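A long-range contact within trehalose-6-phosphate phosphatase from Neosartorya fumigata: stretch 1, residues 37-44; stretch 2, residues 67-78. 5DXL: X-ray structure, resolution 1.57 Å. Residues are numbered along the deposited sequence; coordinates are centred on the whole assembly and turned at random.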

# COMPACT_ATOMS: atom_id res chain seq x y z
N ASP A 37 -16.23 4.53 -11.61
CA ASP A 37 -17.06 4.82 -10.44
C ASP A 37 -16.61 3.97 -9.25
O ASP A 37 -16.80 2.76 -9.26
CB ASP A 37 -18.53 4.56 -10.77
CG ASP A 37 -19.46 4.77 -9.57
OD1 ASP A 37 -19.03 5.36 -8.55
OD2 ASP A 37 -20.63 4.36 -9.67
N PRO A 38 -16.00 4.61 -8.23
CA PRO A 38 -15.45 3.90 -7.06
C PRO A 38 -16.47 3.00 -6.37
O PRO A 38 -16.09 1.99 -5.78
CB PRO A 38 -15.00 5.05 -6.14
CG PRO A 38 -14.70 6.17 -7.08
CD PRO A 38 -15.74 6.06 -8.17
N GLN A 39 -17.74 3.36 -6.44
CA GLN A 39 -18.81 2.53 -5.90
C GLN A 39 -19.00 1.22 -6.67
O GLN A 39 -19.44 0.21 -6.11
CB GLN A 39 -20.12 3.31 -5.89
CG GLN A 39 -20.16 4.39 -4.83
CD GLN A 39 -20.25 3.80 -3.43
OE1 GLN A 39 -19.24 3.64 -2.74
NE2 GLN A 39 -21.47 3.48 -3.01
N ALA A 40 -18.66 1.24 -7.96
CA ALA A 40 -18.70 0.03 -8.78
C ALA A 40 -17.61 -0.95 -8.35
O ALA A 40 -17.59 -2.10 -8.78
CB ALA A 40 -18.55 0.38 -10.27
N ALA A 41 -16.70 -0.48 -7.51
CA ALA A 41 -15.63 -1.33 -7.00
C ALA A 41 -15.86 -1.68 -5.55
O ALA A 41 -14.94 -2.07 -4.84
CB ALA A 41 -14.26 -0.66 -7.17
N ILE A 42 -17.10 -1.51 -5.09
CA ILE A 42 -17.56 -2.12 -3.85
C ILE A 42 -17.37 -3.61 -4.00
O ILE A 42 -17.76 -4.18 -5.03
CB ILE A 42 -19.04 -1.77 -3.56
CG1 ILE A 42 -19.12 -0.38 -2.93
CG2 ILE A 42 -19.69 -2.80 -2.67
CD1 ILE A 42 -20.50 0.23 -2.98
N PRO A 43 -16.74 -4.26 -3.01
CA PRO A 43 -16.35 -5.66 -3.17
C PRO A 43 -17.56 -6.52 -3.44
O PRO A 43 -18.57 -6.44 -2.73
CB PRO A 43 -15.71 -6.01 -1.82
CG PRO A 43 -16.27 -5.01 -0.85
CD PRO A 43 -16.39 -3.75 -1.67
N SER A 44 -17.46 -7.31 -4.50
CA SER A 44 -18.45 -8.33 -4.78
C SER A 44 -18.55 -9.29 -3.60
O SER A 44 -17.64 -9.36 -2.76
CB SER A 44 -18.08 -9.11 -6.04
OG SER A 44 -17.06 -10.05 -5.75
N GLY A 67 -5.65 3.06 -0.81
CA GLY A 67 -5.84 4.49 -0.81
C GLY A 67 -7.24 4.91 -0.40
O GLY A 67 -7.51 6.09 -0.17
N ARG A 68 -8.14 3.93 -0.27
CA ARG A 68 -9.53 4.23 0.05
C ARG A 68 -9.70 4.84 1.43
O ARG A 68 -8.89 4.60 2.33
CB ARG A 68 -10.37 2.95 -0.02
CG ARG A 68 -10.53 2.37 -1.39
CD ARG A 68 -11.64 3.05 -2.16
NE ARG A 68 -12.02 2.23 -3.30
CZ ARG A 68 -13.18 2.33 -3.94
NH1 ARG A 68 -14.08 3.23 -3.55
NH2 ARG A 68 -13.44 1.52 -4.96
N ASP A 69 -10.77 5.60 1.58
CA ASP A 69 -11.15 6.18 2.87
C ASP A 69 -11.30 5.13 3.96
O ASP A 69 -11.71 3.99 3.69
CB ASP A 69 -12.48 6.94 2.78
CG ASP A 69 -12.41 8.19 1.94
OD1 ASP A 69 -11.30 8.62 1.54
OD2 ASP A 69 -13.49 8.76 1.69
N GLN A 70 -11.01 5.52 5.19
CA GLN A 70 -11.28 4.69 6.35
C GLN A 70 -12.74 4.23 6.36
O GLN A 70 -13.03 3.06 6.58
CB GLN A 70 -10.95 5.48 7.63
CG GLN A 70 -11.35 4.82 8.93
CD GLN A 70 -11.18 5.77 10.10
OE1 GLN A 70 -11.02 6.98 9.91
NE2 GLN A 70 -11.23 5.23 11.31
N ALA A 71 -13.65 5.16 6.07
CA ALA A 71 -15.07 4.83 6.12
C ALA A 71 -15.46 3.79 5.08
O ALA A 71 -16.37 2.97 5.33
CB ALA A 71 -15.90 6.10 5.95
N PHE A 72 -14.78 3.78 3.94
CA PHE A 72 -15.05 2.82 2.89
C PHE A 72 -14.60 1.42 3.30
O PHE A 72 -15.36 0.45 3.19
CB PHE A 72 -14.36 3.22 1.58
CG PHE A 72 -14.60 2.26 0.45
CD1 PHE A 72 -13.75 1.18 0.23
CD2 PHE A 72 -15.68 2.44 -0.41
CE1 PHE A 72 -13.97 0.30 -0.81
CE2 PHE A 72 -15.91 1.56 -1.46
CZ PHE A 72 -15.05 0.49 -1.66
N LEU A 73 -13.36 1.31 3.77
CA LEU A 73 -12.85 -0.00 4.16
C LEU A 73 -13.67 -0.55 5.31
O LEU A 73 -14.01 -1.73 5.33
CB LEU A 73 -11.37 0.06 4.56
CG LEU A 73 -10.37 0.38 3.45
CD1 LEU A 73 -8.96 0.22 4.01
CD2 LEU A 73 -10.58 -0.49 2.22
N ASP A 74 -13.99 0.30 6.28
CA ASP A 74 -14.73 -0.19 7.43
C ASP A 74 -16.13 -0.63 7.04
O ASP A 74 -16.61 -1.67 7.49
CB ASP A 74 -14.81 0.85 8.54
CG ASP A 74 -15.12 0.22 9.89
OD1 ASP A 74 -14.86 -1.00 10.06
OD2 ASP A 74 -15.64 0.91 10.76
N GLU A 75 -16.78 0.14 6.17
CA GLU A 75 -18.15 -0.20 5.80
C GLU A 75 -18.25 -1.53 5.05
O GLU A 75 -19.17 -2.33 5.30
CB GLU A 75 -18.77 0.91 4.95
CG GLU A 75 -20.09 0.48 4.34
CD GLU A 75 -21.10 1.59 4.31
OE1 GLU A 75 -20.69 2.71 3.95
OE2 GLU A 75 -22.29 1.32 4.63
N TRP A 76 -17.31 -1.78 4.15
CA TRP A 76 -17.46 -2.89 3.23
C TRP A 76 -16.63 -4.12 3.58
O TRP A 76 -16.97 -5.22 3.16
CB TRP A 76 -17.13 -2.42 1.81
CG TRP A 76 -18.20 -1.50 1.33
CD1 TRP A 76 -18.16 -0.14 1.28
CD2 TRP A 76 -19.51 -1.88 0.92
NE1 TRP A 76 -19.36 0.35 0.83
CE2 TRP A 76 -20.21 -0.70 0.60
CE3 TRP A 76 -20.16 -3.11 0.77
CZ2 TRP A 76 -21.52 -0.71 0.15
CZ3 TRP A 76 -21.47 -3.11 0.32
CH2 TRP A 76 -22.13 -1.92 0.01
N MSE A 77 -15.57 -3.92 4.36
CA MSE A 77 -14.70 -5.02 4.77
C MSE A 77 -14.52 -5.12 6.29
O MSE A 77 -13.97 -6.10 6.78
CB MSE A 77 -13.33 -4.85 4.08
CG MSE A 77 -13.41 -5.31 2.65
SE MSE A 77 -11.85 -4.84 1.57
CE MSE A 77 -12.50 -3.21 0.72
N GLY A 78 -14.98 -4.11 7.02
CA GLY A 78 -14.72 -4.04 8.45
C GLY A 78 -15.45 -5.08 9.28
O GLY A 78 -15.10 -5.31 10.44
O HOH W 1 -19.71 3.25 0.44

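This contact illustrates how a short loop docks against one side of a helix, through apolar packing pinned at one end by a charged side chain that binds a backbone carbonyl. The polar anchor is Arg-68, just ahead of the helix that carries Phe-72 and Trp-76. Its guanidinium grips Pro-38 O with both terminal nitrogens: NH2 donates a well-aligned hydrogen bond to that oxygen at 2.8 Å (160°), while the bond from NH1 to the same atom, at 3.2 Å and 135°, is weak. Pro-38 O also accepts a hydrogen bond from Ala-41 N at 3.1 Å, so the arginine binds a carbonyl that also takes part in the 3-10 turn. Ala-41 CB lies near the guanidinium plane, 3.2 Å from Arg-68 NH2.

Farther along, packing takes over. Phe-72 and Trp-76 are spaced one helical turn apart, Trp-76 N donating to Phe-72 O at 3.1 Å, and Ile-42 spans both. Its CG1 lies 4.0 Å from Phe-72 CE2, its CD1 reaches within 3.4 Å of Trp-76 CZ2, and its CG2 sits 3.5 Å from the centroid of the Trp-76 six-membered ring, only 12° off the normal. This is a clear CH-pi contact, in which a methyl group meets the electron-rich face of an indole. Pro-43, whose CA-to-CB bond points toward the helix, continues the apolar surface: its CD approaches Trp-76 CB at 3.8 Å, and its CG lies 4.5 Å from CE of the selenomethionine Met-77.

Water completes the arrangement with a polar bridge. It accepts a hydrogen bond from Trp-76 NE1 at 2.9 Å and donates one to Gln-39 OE1 at 3.2 Å, giving the indole nitrogen a partner while its ring serves the apolar contact. The general lesson is economical: hydrogen bonds to one carbonyl mark one end, and apolar side chains supply most of the packing beyond it, with a water bridge beside them.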